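Local structure of Ras-interacting protein 1 (Homo sapiens, 5KHO) at residues Phe22-Ala27 / Arg122-Gly127; Glu95-Leu100 / Glu129-Leu134; Arg44-Glu49 / Phe73-Ala78; Val18-Gly23 / Ala30-Val35. The protein regulates GTPase signalling, cell architecture and adhesion during blood vessel formation, and is represented here by its Ras-associating domain. All blocks are in the same frame, centred on the assembly; numbering follows the deposited sequence.

Interaction 1: Phe22-Ala27 / Arg122-Gly127; sequences FGAGLA and RFELRG
The ring of Phe22 has the aliphatic arm of Arg122 over one face and the backbone O of Phe123 at its edge. CD of Arg122 lies 3.6 Å from the centroid of the Phe22 ring, 14° off the normal, a CH-pi contact. The arm is extended from CG to NE and crosses the phenylalanine at about a right angle, bringing NH2 of Arg122 within 3.4 Å of Phe22 CD2. Phe22 CB lies over one face of the guanidinium, toward its rim, the two planes 21° apart. In the guanidinium plane, NE and NH1 of Arg122 both grip OE2 of Glu124, NH1 at 2.9 Å. Arg126 holds the other oxygen, its NE and NH2 approaching OE1 of Glu124 from above the carboxylate plane, while Ala24 CB lies over a face of the Arg126 guanidinium. An alanine in place of Arg122 would probably leave OE2 of Glu124 without both donors and uncover much of this ring face. Phe22 N bonds to Phe123 O (2.7 Å) and Leu125 N to Phe22 O (2.8 Å). These bonds set strands 18-22 and 120-127 parallel, the pairing of first and last strands that marks the ubiquitin-like beta-grasp fold of Ras-associating domains.

Interaction 2: Glu95-Leu100 / Glu129-Leu134; sequences EHLRVL and EEARRL
Leu97 and Val99 of strand 96-99 rest against Ala131 and Leu134 of helix 128-136, so that an outermost strand of the beta-grasp sheet is packed against the helix that follows strand 120-127. Segments 96-99 and 129-134 run at 123° to each other, with 7.8 Å between their axes at closest approach. The strand opens irregularly: Glu95 and His96 both face Leu79 in a classic beta bulge. Leu97 is the first to reach the helix. Its CG lies between the backbone N and the carbonyl carbon (chi1 65°), and the two methyls divide the work beyond it. CD1 of Leu97 approaches the backbone O of Ala131 at 3.4 Å, while CD2 meets CD1 of Leu134 at 3.8 Å. Arg98 turns its CB away from the helix segment; its NH2 forms a salt bridge with Glu104, and it packs on Trp113 of the second subunit. Val99 returns to the helix side, with CG2 anti to its carbonyl carbon and directed at Ala131. Leu100 continues the backbone pairing with Leu75 and packs on Phe123. No hydrogen bond joins strand to helix here; one charged pair stays within the helix, NE and NH1 of Arg132 both holding OE2 of Glu129, while Glu130 bridges to Arg126. The last apolar meeting is at a small residue, where Val99 CG2 lies 3.6 Å from Ala131 CB.

Interaction 3: Arg44-Glu49 / Phe73-Ala78; sequences RELVAE and FALCDA
Val47 and Leu75 meet where helix 43-54, the main helix of this ubiquitin-like domain, lies across the sheet. CG2 of Val47 comes to 3.8 Å from CB of Leu75, and the two side chains pass alongside, pointing opposite ways. The second methyl of Val47 serves a different neighbour. CG1, anti to the backbone N (chi1 172°), is directed at the start of the strand, where it lies 4.0 Å from CB of Phe73 and 3.9 Å from the backbone O of Phe73. One valine thus touches two successive residues on this face of the strand, one with each branch. Of the Phe73 side chain it is CB that makes the contact, the ring leading away from the helix. In the beta-grasp fold a helix packs on one face of a mixed sheet, and here segment 44-49 crosses strand 73-78 at 113°, the axes 8.2 Å apart at closest approach. Side chains alternate along the strand: Phe73 and Leu75 turn toward the helix, whereas Ala74 between them points away, to Ala131 of helix 128-136 on the other face. Leu46 adds a flanking contact, its CB standing 4.1 Å from CD2 of Leu75. Pro106 of helix 106-112 touches both leucines, and Val70 touches Val47. No hydrogen bond links the two segments. Arg44 forms a salt bridge with Asp71, and Glu49 another with Arg53 of the same helix.

Interaction 4: Val18-Gly23 / Ala30-Val35; sequences VLKIFG and ANYKSV
The backbone O of Ile21 is gripped twice, by N of Lys33 at 3.3 Å and by the hydroxyl of Tyr54, reaching in from helix 43-54. The reciprocal bond, Ile21 N to Lys33 O, completes this hydrogen-bonded pair of an antiparallel hairpin. Leu19 and Val35 form the next such pair, with Leu19 N to Val35 O at 3.0 Å and nearly straight (174°). Beyond the strand, Gly23 N still reaches Asn31 O. Side chains alternate between the faces. On one, CD1 of Ile21 touches CG2 of Val35 at 3.5 Å. On the other, Lys20, Phe22, Tyr32 and Ser34 line up. CB of Tyr32 stands 3.8 Å from the centroid of the Phe22 ring, over the face opposite the one that Arg122 covers. The Tyr32 ring lies oblique to that of Phe22, the planes at 46°. Lys20 lays its bent chain over the tyrosine, CD coming to 3.4 Å from CE1 of Tyr32. An alanine at Tyr32 would probably leave the Lys20 chain without its aromatic support and an acidic side chain of the partner protein without its hydroxyl mate. Ser34 OG bonds to the backbone of that same protein, and Ala30, Tyr32 and Lys33 pair with one of its strands. An edge strand that offers both backbone and hydroxyls in this way carries the sheet across an interface, consistent with how Ras-associating domains join small GTPases.

In the fold
All four contacts reach one five-stranded mixed sheet, ordered 30-36, 18-22, 120-127, 73-80, 96-99. Interaction 4, the N-terminal hairpin, shares Phe22 and Gly23 with interaction 1, which ties it to the central strand; their centres are 8 Å apart. Along the chain interaction 3 is nested inside the loop closed by interaction 1, and it precedes interaction 2. Helix 43-54 in interaction 3 and helix 128-136 in interaction 2 pack on opposite faces of the sheet. Interactions 2 and 4 lie on opposite sides of the chain's centre, about 17 Å apart between centres and about 7 Å between nearest atoms, so the partner-binding edge and the C-terminal helix lie toward different ends of the sheet.

Interaction 1: Phe22-Ala27 / Arg122-Gly127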
loop_
_atom_site.group_PDB
_atom_site.type_symbol
_atom_site.label_atom_id
_atom_site.label_comp_id
_atom_site.label_asym_id
_atom_site.label_seq_id
_atom_site.Cartn_x
_atom_site.Cartn_y
_atom_site.Cartn_z
ATOM N N PHE B 22 0.988 7.541 15.507
ATOM C CA PHE B 22 1.466 6.746 16.646
ATOM C C PHE B 22 2.789 7.257 17.166
ATOM O O PHE B 22 3.733 7.468 16.404
ATOM C CB PHE B 22 1.528 5.246 16.329
ATOM C CG PHE B 22 0.186 4.573 16.332
ATOM C CD1 PHE B 22 -0.760 4.835 15.319
ATOM C CD2 PHE B 22 -0.154 3.681 17.349
ATOM C CE1 PHE B 22 -2.010 4.218 15.330
ATOM C CE2 PHE B 22 -1.406 3.052 17.354
ATOM C CZ PHE B 22 -2.332 3.320 16.343
ATOM N N GLY B 23 2.827 7.488 18.474
ATOM C CA GLY B 23 4.029 7.968 19.156
ATOM C C GLY B 23 4.742 6.811 19.806
ATOM O O GLY B 23 4.772 6.705 21.043
ATOM N N ALA B 24 5.288 5.937 18.951
ATOM C CA ALA B 24 6.095 4.780 19.343
ATOM C C ALA B 24 7.286 5.271 20.174
ATOM O O ALA B 24 8.358 5.571 19.633
ATOM C CB ALA B 24 6.546 3.996 18.107
ATOM N N GLY B 25 7.043 5.391 21.484
ATOM C CA GLY B 25 7.988 5.947 22.452
ATOM C C GLY B 25 8.464 7.370 22.195
ATOM O O GLY B 25 9.481 7.578 21.526
ATOM N N LEU B 26 7.725 8.348 22.712
ATOM C CA LEU B 26 8.207 9.734 22.804
ATOM C C LEU B 26 7.879 10.268 24.193
ATOM O O LEU B 26 8.739 10.827 24.879
ATOM C CB LEU B 26 7.595 10.638 21.724
ATOM C CG LEU B 26 7.709 10.340 20.223
ATOM C CD1 LEU B 26 6.794 11.282 19.447
ATOM C CD2 LEU B 26 9.143 10.431 19.714
ATOM N N ALA B 27 6.625 10.082 24.588
ATOM C CA ALA B 27 6.162 10.359 25.928
ATOM C C ALA B 27 5.597 9.055 26.488
ATOM O O ALA B 27 4.797 8.388 25.824
ATOM C CB ALA B 27 5.108 11.458 25.896
ATOM N N ARG B 122 -0.047 1.456 10.333
ATOM C CA ARG B 122 -0.294 2.679 11.089
ATOM C C ARG B 122 0.711 3.769 10.721
ATOM O O ARG B 122 1.809 3.462 10.251
ATOM C CB ARG B 122 -0.267 2.402 12.600
ATOM C CG ARG B 122 1.113 2.158 13.198
ATOM C CD ARG B 122 1.023 1.611 14.606
ATOM N NE ARG B 122 2.338 1.582 15.249
ATOM C CZ ARG B 122 2.571 1.186 16.500
ATOM N NH1 ARG B 122 3.806 1.221 16.976
ATOM N NH2 ARG B 122 1.586 0.754 17.284
ATOM N N PHE B 123 0.324 5.030 10.928
ATOM C CA PHE B 123 1.242 6.153 10.813
ATOM C C PHE B 123 2.033 6.311 12.106
ATOM O O PHE B 123 1.462 6.257 13.189
ATOM C CB PHE B 123 0.503 7.454 10.504
ATOM C CG PHE B 123 0.232 7.674 9.045
ATOM C CD1 PHE B 123 1.276 7.766 8.129
ATOM C CD2 PHE B 123 -1.079 7.819 8.586
ATOM C CE1 PHE B 123 1.013 7.973 6.780
ATOM C CE2 PHE B 123 -1.347 8.030 7.242
ATOM C CZ PHE B 123 -0.300 8.108 6.337
ATOM N N GLU B 124 3.345 6.501 11.981
ATOM C CA GLU B 124 4.230 6.699 13.134
ATOM C C GLU B 124 4.957 8.050 13.083
ATOM O O GLU B 124 5.289 8.551 11.998
ATOM C CB GLU B 124 5.227 5.541 13.262
ATOM C CG GLU B 124 4.611 4.231 13.765
ATOM C CD GLU B 124 5.603 3.067 13.886
ATOM O OE1 GLU B 124 6.675 3.077 13.236
ATOM O OE2 GLU B 124 5.299 2.112 14.635
ATOM N N LEU B 125 5.165 8.647 14.259
ATOM C CA LEU B 125 6.013 9.827 14.370
ATOM C C LEU B 125 7.357 9.400 14.926
ATOM O O LEU B 125 7.432 8.868 16.038
ATOM C CB LEU B 125 5.396 10.868 15.291
ATOM C CG LEU B 125 5.532 12.363 14.976
ATOM C CD1 LEU B 125 5.749 13.111 16.283
ATOM C CD2 LEU B 125 6.611 12.719 13.962
ATOM N N ARG B 126 8.411 9.614 14.146
ATOM C CA ARG B 126 9.756 9.189 14.536
ATOM C C ARG B 126 10.818 10.255 14.294
ATOM O O ARG B 126 10.644 11.137 13.440
ATOM C CB ARG B 126 10.148 7.909 13.795
ATOM C CG ARG B 126 9.505 6.640 14.331
ATOM C CD ARG B 126 10.022 5.454 13.547
ATOM N NE ARG B 126 9.258 4.241 13.808
ATOM C CZ ARG B 126 9.524 3.375 14.779
ATOM N NH1 ARG B 126 10.537 3.580 15.618
ATOM N NH2 ARG B 126 8.762 2.299 14.915
ATOM N N GLY B 127 11.914 10.173 15.051
ATOM C CA GLY B 127 13.121 10.916 14.714
ATOM C C GLY B 127 13.546 10.529 13.307
ATOM O O GLY B 127 13.588 9.335 12.977
#

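Interaction 2: Glu95-Leu100 / Glu129-Leu134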
loop_
_atom_site.group_PDB
_atom_site.type_symbol
_atom_site.label_atom_id
_atom_site.label_comp_id
_atom_site.label_asym_id
_atom_site.label_seq_id
_atom_site.Cartn_x
_atom_site.Cartn_y
_atom_site.Cartn_z
ATOM N N GLU B 95 7.640 -4.004 11.083
ATOM C CA GLU B 95 8.593 -4.807 10.287
ATOM C C GLU B 95 9.277 -4.049 9.126
ATOM O O GLU B 95 10.403 -4.375 8.750
ATOM C CB GLU B 95 7.918 -6.083 9.766
ATOM N N HIS B 96 8.583 -3.065 8.561
ATOM C CA HIS B 96 9.134 -2.165 7.547
ATOM C C HIS B 96 8.420 -0.835 7.677
ATOM O O HIS B 96 7.275 -0.789 8.110
ATOM C CB HIS B 96 8.953 -2.739 6.129
ATOM C CG HIS B 96 9.455 -1.842 5.034
ATOM N ND1 HIS B 96 10.796 -1.587 4.831
ATOM C CD2 HIS B 96 8.794 -1.132 4.089
ATOM C CE1 HIS B 96 10.938 -0.754 3.814
ATOM N NE2 HIS B 96 9.738 -0.465 3.343
ATOM N N LEU B 97 9.104 0.248 7.323
ATOM C CA LEU B 97 8.465 1.562 7.256
ATOM C C LEU B 97 8.933 2.381 6.057
ATOM O O LEU B 97 9.910 2.035 5.400
ATOM C CB LEU B 97 8.649 2.340 8.573
ATOM C CG LEU B 97 10.026 2.788 9.076
ATOM C CD1 LEU B 97 10.554 4.005 8.323
ATOM C CD2 LEU B 97 9.908 3.111 10.552
ATOM N N ARG B 98 8.232 3.479 5.799
ATOM C CA ARG B 98 8.585 4.397 4.733
ATOM C C ARG B 98 8.410 5.818 5.228
ATOM O O ARG B 98 7.369 6.150 5.791
ATOM C CB ARG B 98 7.687 4.149 3.534
ATOM C CG ARG B 98 8.041 4.955 2.314
ATOM C CD ARG B 98 7.000 4.736 1.234
ATOM N NE ARG B 98 6.695 6.010 0.598
ATOM C CZ ARG B 98 5.594 6.712 0.812
ATOM N NH1 ARG B 98 4.651 6.261 1.617
ATOM N NH2 ARG B 98 5.430 7.866 0.202
ATOM N N VAL B 99 9.425 6.652 5.014
ATOM C CA VAL B 99 9.350 8.061 5.395
ATOM C C VAL B 99 8.693 8.826 4.266
ATOM O O VAL B 99 9.235 8.904 3.166
ATOM C CB VAL B 99 10.743 8.656 5.700
ATOM C CG1 VAL B 99 10.643 10.137 6.062
ATOM C CG2 VAL B 99 11.419 7.872 6.817
ATOM N N LEU B 100 7.521 9.376 4.543
ATOM C CA LEU B 100 6.863 10.285 3.612
ATOM C C LEU B 100 7.740 11.502 3.351
ATOM O O LEU B 100 8.372 12.022 4.276
ATOM C CB LEU B 100 5.507 10.736 4.172
ATOM C CG LEU B 100 4.254 9.866 3.946
ATOM C CD1 LEU B 100 4.367 8.472 4.550
ATOM C CD2 LEU B 100 3.005 10.573 4.469
ATOM N N GLU B 129 16.404 10.446 11.660
ATOM C CA GLU B 129 17.521 9.493 11.574
ATOM C C GLU B 129 17.201 8.024 11.950
ATOM O O GLU B 129 17.587 7.105 11.225
ATOM C CB GLU B 129 18.765 10.017 12.293
ATOM C CG GLU B 129 19.587 10.950 11.421
ATOM C CD GLU B 129 19.694 10.492 9.964
ATOM O OE1 GLU B 129 20.068 9.319 9.697
ATOM O OE2 GLU B 129 19.402 11.325 9.082
ATOM N N GLU B 130 16.503 7.821 13.067
ATOM C CA GLU B 130 15.915 6.524 13.412
ATOM C C GLU B 130 15.143 5.934 12.213
ATOM O O GLU B 130 15.337 4.763 11.849
ATOM C CB GLU B 130 14.990 6.694 14.620
ATOM C CG GLU B 130 14.571 5.405 15.320
ATOM C CD GLU B 130 13.449 5.602 16.344
ATOM O OE1 GLU B 130 12.887 4.582 16.801
ATOM O OE2 GLU B 130 13.114 6.762 16.699
ATOM N N ALA B 131 14.321 6.781 11.588
ATOM C CA ALA B 131 13.404 6.407 10.518
ATOM C C ALA B 131 14.098 6.036 9.207
ATOM O O ALA B 131 13.785 4.999 8.605
ATOM C CB ALA B 131 12.398 7.523 10.295
ATOM N N ARG B 132 15.033 6.893 8.776
ATOM C CA ARG B 132 15.841 6.687 7.567
ATOM C C ARG B 132 16.681 5.401 7.669
ATOM O O ARG B 132 16.881 4.722 6.664
ATOM C CB ARG B 132 16.663 7.955 7.262
ATOM C CG ARG B 132 17.911 7.782 6.393
ATOM C CD ARG B 132 18.426 9.080 5.773
ATOM N NE ARG B 132 18.407 10.235 6.679
ATOM C CZ ARG B 132 17.813 11.400 6.411
ATOM N NH1 ARG B 132 17.848 12.393 7.302
ATOM N NH2 ARG B 132 17.195 11.585 5.249
ATOM N N ARG B 133 17.113 5.057 8.887
ATOM C CA ARG B 133 17.784 3.775 9.178
ATOM C C ARG B 133 16.857 2.587 8.984
ATOM O O ARG B 133 17.178 1.683 8.206
ATOM C CB ARG B 133 18.387 3.743 10.595
ATOM C CG ARG B 133 18.933 2.381 11.028
ATOM C CD ARG B 133 19.638 2.428 12.380
ATOM N NE ARG B 133 18.727 2.593 13.515
ATOM C CZ ARG B 133 18.123 1.592 14.159
ATOM N NH1 ARG B 133 18.320 0.332 13.780
ATOM N NH2 ARG B 133 17.307 1.848 15.182
ATOM N N LEU B 134 15.723 2.592 9.692
ATOM C CA LEU B 134 14.727 1.504 9.597
ATOM C C LEU B 134 14.148 1.348 8.195
ATOM O O LEU B 134 13.837 0.232 7.789
ATOM C CB LEU B 134 13.599 1.669 10.620
ATOM C CG LEU B 134 13.962 1.713 12.114
ATOM C CD1 LEU B 134 12.804 2.286 12.923
ATOM C CD2 LEU B 134 14.404 0.359 12.661
#

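Interaction 3: Arg44-Glu49 / Phe73-Ala78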
loop_
_atom_site.group_PDB
_atom_site.type_symbol
_atom_site.label_atom_id
_atom_site.label_comp_id
_atom_site.label_asym_id
_atom_site.label_seq_id
_atom_site.Cartn_x
_atom_site.Cartn_y
_atom_site.Cartn_z
ATOM N N ARG B 44 4.594 17.546 6.150
ATOM C CA ARG B 44 5.317 18.501 7.010
ATOM C C ARG B 44 4.365 19.280 7.924
ATOM O O ARG B 44 4.668 19.494 9.106
ATOM C CB ARG B 44 6.194 19.460 6.192
ATOM C CG ARG B 44 7.460 19.909 6.921
ATOM C CD ARG B 44 7.790 21.367 6.654
ATOM N NE ARG B 44 9.078 21.765 7.231
ATOM C CZ ARG B 44 9.435 23.020 7.516
ATOM N NH1 ARG B 44 8.605 24.035 7.297
ATOM N NH2 ARG B 44 10.634 23.268 8.034
ATOM N N GLU B 45 3.218 19.678 7.372
ATOM C CA GLU B 45 2.133 20.264 8.151
ATOM C C GLU B 45 1.700 19.354 9.298
ATOM O O GLU B 45 1.486 19.828 10.415
ATOM C CB GLU B 45 0.930 20.573 7.264
ATOM C CG GLU B 45 1.008 21.901 6.530
ATOM C CD GLU B 45 -0.064 22.054 5.463
ATOM O OE1 GLU B 45 -1.001 21.221 5.401
ATOM O OE2 GLU B 45 0.030 23.019 4.674
ATOM N N LEU B 46 1.586 18.056 9.027
ATOM C CA LEU B 46 1.137 17.111 10.047
ATOM C C LEU B 46 2.216 16.755 11.066
ATOM O O LEU B 46 1.889 16.479 12.217
ATOM C CB LEU B 46 0.502 15.857 9.430
ATOM C CG LEU B 46 -0.729 16.019 8.526
ATOM C CD1 LEU B 46 -1.285 14.640 8.245
ATOM C CD2 LEU B 46 -1.826 16.914 9.098
ATOM N N VAL B 47 3.487 16.775 10.652
ATOM C CA VAL B 47 4.616 16.588 11.578
ATOM C C VAL B 47 4.619 17.732 12.599
ATOM O O VAL B 47 4.749 17.496 13.811
ATOM C CB VAL B 47 5.978 16.439 10.841
ATOM C CG1 VAL B 47 7.151 16.448 11.809
ATOM C CG2 VAL B 47 6.023 15.145 10.042
ATOM N N ALA B 48 4.427 18.952 12.097
ATOM C CA ALA B 48 4.321 20.151 12.934
ATOM C C ALA B 48 3.186 20.104 13.976
ATOM O O ALA B 48 3.430 20.428 15.139
ATOM C CB ALA B 48 4.218 21.396 12.066
ATOM N N GLU B 49 1.980 19.687 13.570
ATOM C CA GLU B 49 0.834 19.563 14.494
ATOM C C GLU B 49 0.977 18.386 15.451
ATOM O O GLU B 49 0.491 18.455 16.583
ATOM C CB GLU B 49 -0.506 19.458 13.754
ATOM C CG GLU B 49 -1.715 19.850 14.610
ATOM C CD GLU B 49 -3.059 19.410 14.039
ATOM O OE1 GLU B 49 -3.317 19.630 12.833
ATOM O OE2 GLU B 49 -3.880 18.859 14.806
ATOM N N PHE B 73 12.202 15.410 12.644
ATOM C CA PHE B 73 11.177 14.363 12.751
ATOM C C PHE B 73 10.516 13.985 11.422
ATOM O O PHE B 73 10.456 14.792 10.485
ATOM C CB PHE B 73 10.121 14.742 13.787
ATOM C CG PHE B 73 10.604 14.651 15.201
ATOM C CD1 PHE B 73 10.548 13.441 15.893
ATOM C CD2 PHE B 73 11.122 15.772 15.849
ATOM C CE1 PHE B 73 11.000 13.354 17.202
ATOM C CE2 PHE B 73 11.571 15.690 17.160
ATOM C CZ PHE B 73 11.515 14.481 17.836
ATOM N N ALA B 74 10.004 12.755 11.379
ATOM C CA ALA B 74 9.506 12.123 10.159
ATOM C C ALA B 74 8.130 11.489 10.343
ATOM O O ALA B 74 7.850 10.858 11.363
ATOM C CB ALA B 74 10.500 11.070 9.690
ATOM N N LEU B 75 7.274 11.658 9.345
ATOM C CA LEU B 75 6.017 10.929 9.318
ATOM C C LEU B 75 6.190 9.643 8.514
ATOM O O LEU B 75 6.612 9.670 7.353
ATOM C CB LEU B 75 4.866 11.797 8.788
ATOM C CG LEU B 75 3.421 11.295 8.941
ATOM C CD1 LEU B 75 3.086 10.850 10.363
ATOM C CD2 LEU B 75 2.463 12.381 8.485
ATOM N N CYS B 76 5.853 8.525 9.148
ATOM C CA CYS B 76 6.171 7.215 8.614
ATOM C C CYS B 76 4.948 6.349 8.359
ATOM O O CYS B 76 4.078 6.230 9.222
ATOM C CB CYS B 76 7.144 6.494 9.543
ATOM S SG CYS B 76 8.658 7.432 9.835
ATOM N N ASP B 77 4.904 5.761 7.159
ATOM C CA ASP B 77 3.941 4.733 6.795
ATOM C C ASP B 77 4.542 3.400 7.218
ATOM O O ASP B 77 5.398 2.844 6.525
ATOM C CB ASP B 77 3.656 4.786 5.285
ATOM C CG ASP B 77 2.386 4.012 4.871
ATOM O OD1 ASP B 77 1.763 3.276 5.683
ATOM O OD2 ASP B 77 2.009 4.144 3.693
ATOM N N ALA B 78 4.115 2.909 8.374
ATOM C CA ALA B 78 4.660 1.674 8.963
ATOM C C ALA B 78 3.801 0.441 8.679
ATOM O O ALA B 78 2.587 0.557 8.457
ATOM C CB ALA B 78 4.852 1.847 10.460
#

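Interaction 4: Val18-Gly23 / Ala30-Val35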
loop_
_atom_site.group_PDB
_atom_site.type_symbol
_atom_site.label_atom_id
_atom_site.label_comp_id
_atom_site.label_asym_id
_atom_site.label_seq_id
_atom_site.Cartn_x
_atom_site.Cartn_y
_atom_site.Cartn_z
ATOM N N VAL B 18 -9.688 11.773 9.977
ATOM C CA VAL B 18 -8.714 11.825 11.069
ATOM C C VAL B 18 -7.649 10.742 10.895
ATOM O O VAL B 18 -7.946 9.641 10.421
ATOM C CB VAL B 18 -9.366 11.798 12.484
ATOM C CG1 VAL B 18 -10.329 12.966 12.642
ATOM C CG2 VAL B 18 -10.082 10.482 12.779
ATOM N N LEU B 19 -6.412 11.076 11.253
ATOM C CA LEU B 19 -5.310 10.126 11.180
ATOM C C LEU B 19 -4.690 9.953 12.551
ATOM O O LEU B 19 -4.238 10.934 13.137
ATOM C CB LEU B 19 -4.243 10.599 10.188
ATOM C CG LEU B 19 -4.615 11.043 8.770
ATOM C CD1 LEU B 19 -3.376 11.591 8.077
ATOM C CD2 LEU B 19 -5.235 9.923 7.943
ATOM N N LYS B 20 -4.696 8.713 13.059
ATOM C CA LYS B 20 -3.918 8.336 14.253
ATOM C C LYS B 20 -2.417 8.394 13.925
ATOM O O LYS B 20 -1.951 7.663 13.061
ATOM C CB LYS B 20 -4.259 6.923 14.769
ATOM C CG LYS B 20 -5.587 6.308 14.360
ATOM C CD LYS B 20 -6.636 6.421 15.440
ATOM C CE LYS B 20 -7.779 5.449 15.215
ATOM N NZ LYS B 20 -7.509 4.120 15.835
ATOM N N ILE B 21 -1.686 9.281 14.598
ATOM C CA ILE B 21 -0.226 9.388 14.471
ATOM C C ILE B 21 0.368 8.705 15.701
ATOM O O ILE B 21 0.240 9.222 16.820
ATOM C CB ILE B 21 0.249 10.872 14.362
ATOM C CG1 ILE B 21 0.147 11.405 12.937
ATOM C CG2 ILE B 21 1.724 11.018 14.687
ATOM C CD1 ILE B 21 -1.249 11.576 12.391
ATOM N N PHE B 22 0.988 7.541 15.507
ATOM C CA PHE B 22 1.466 6.746 16.646
ATOM C C PHE B 22 2.789 7.257 17.166
ATOM O O PHE B 22 3.733 7.468 16.404
ATOM C CB PHE B 22 1.528 5.246 16.329
ATOM C CG PHE B 22 0.186 4.573 16.332
ATOM C CD1 PHE B 22 -0.760 4.835 15.319
ATOM C CD2 PHE B 22 -0.154 3.681 17.349
ATOM C CE1 PHE B 22 -2.010 4.218 15.330
ATOM C CE2 PHE B 22 -1.406 3.052 17.354
ATOM C CZ PHE B 22 -2.332 3.320 16.343
ATOM N N GLY B 23 2.827 7.488 18.474
ATOM C CA GLY B 23 4.029 7.968 19.156
ATOM C C GLY B 23 4.742 6.811 19.806
ATOM O O GLY B 23 4.772 6.705 21.043
ATOM N N ALA B 30 1.721 7.341 26.062
ATOM C CA ALA B 30 1.041 7.734 24.824
ATOM C C ALA B 30 1.144 6.697 23.709
ATOM O O ALA B 30 2.220 6.460 23.156
ATOM C CB ALA B 30 1.549 9.090 24.344
ATOM N N ASN B 31 0.001 6.096 23.384
ATOM C CA ASN B 31 -0.121 5.146 22.282
ATOM C C ASN B 31 -0.219 5.874 20.944
ATOM O O ASN B 31 0.616 5.672 20.055
ATOM C CB ASN B 31 -1.329 4.226 22.503
ATOM C CG ASN B 31 -1.507 3.211 21.394
ATOM O OD1 ASN B 31 -2.629 2.974 20.936
ATOM N ND2 ASN B 31 -0.403 2.596 20.960
ATOM N N TYR B 32 -1.248 6.700 20.796
ATOM C CA TYR B 32 -1.336 7.605 19.656
ATOM C C TYR B 32 -2.054 8.893 20.030
ATOM O O TYR B 32 -2.860 8.919 20.963
ATOM C CB TYR B 32 -2.015 6.931 18.456
ATOM C CG TYR B 32 -3.472 6.569 18.654
ATOM C CD1 TYR B 32 -4.493 7.518 18.447
ATOM C CD2 TYR B 32 -3.840 5.269 19.019
ATOM C CE1 TYR B 32 -5.829 7.182 18.627
ATOM C CE2 TYR B 32 -5.178 4.914 19.186
ATOM C CZ TYR B 32 -6.169 5.868 18.989
ATOM O OH TYR B 32 -7.493 5.517 19.169
ATOM N N LYS B 33 -1.722 9.956 19.307
ATOM C CA LYS B 33 -2.494 11.189 19.301
ATOM C C LYS B 33 -2.844 11.449 17.836
ATOM O O LYS B 33 -2.017 11.227 16.946
ATOM C CB LYS B 33 -1.686 12.340 19.902
ATOM C CG LYS B 33 -0.911 11.960 21.157
ATOM C CD LYS B 33 -0.692 13.091 22.144
ATOM C CE LYS B 33 0.243 12.600 23.239
ATOM N NZ LYS B 33 0.227 13.406 24.492
ATOM N N SER B 34 -4.067 11.888 17.572
ATOM C CA SER B 34 -4.532 11.986 16.192
ATOM C C SER B 34 -4.850 13.404 15.727
ATOM O O SER B 34 -5.397 14.205 16.475
ATOM C CB SER B 34 -5.715 11.045 15.956
ATOM O OG SER B 34 -6.880 11.495 16.601
ATOM N N VAL B 35 -4.493 13.693 14.481
ATOM C CA VAL B 35 -4.703 15.008 13.877
ATOM C C VAL B 35 -5.776 14.978 12.771
ATOM O O VAL B 35 -6.068 13.914 12.196
ATOM C CB VAL B 35 -3.376 15.613 13.338
ATOM C CG1 VAL B 35 -2.402 15.890 14.467
ATOM C CG2 VAL B 35 -2.720 14.706 12.306
#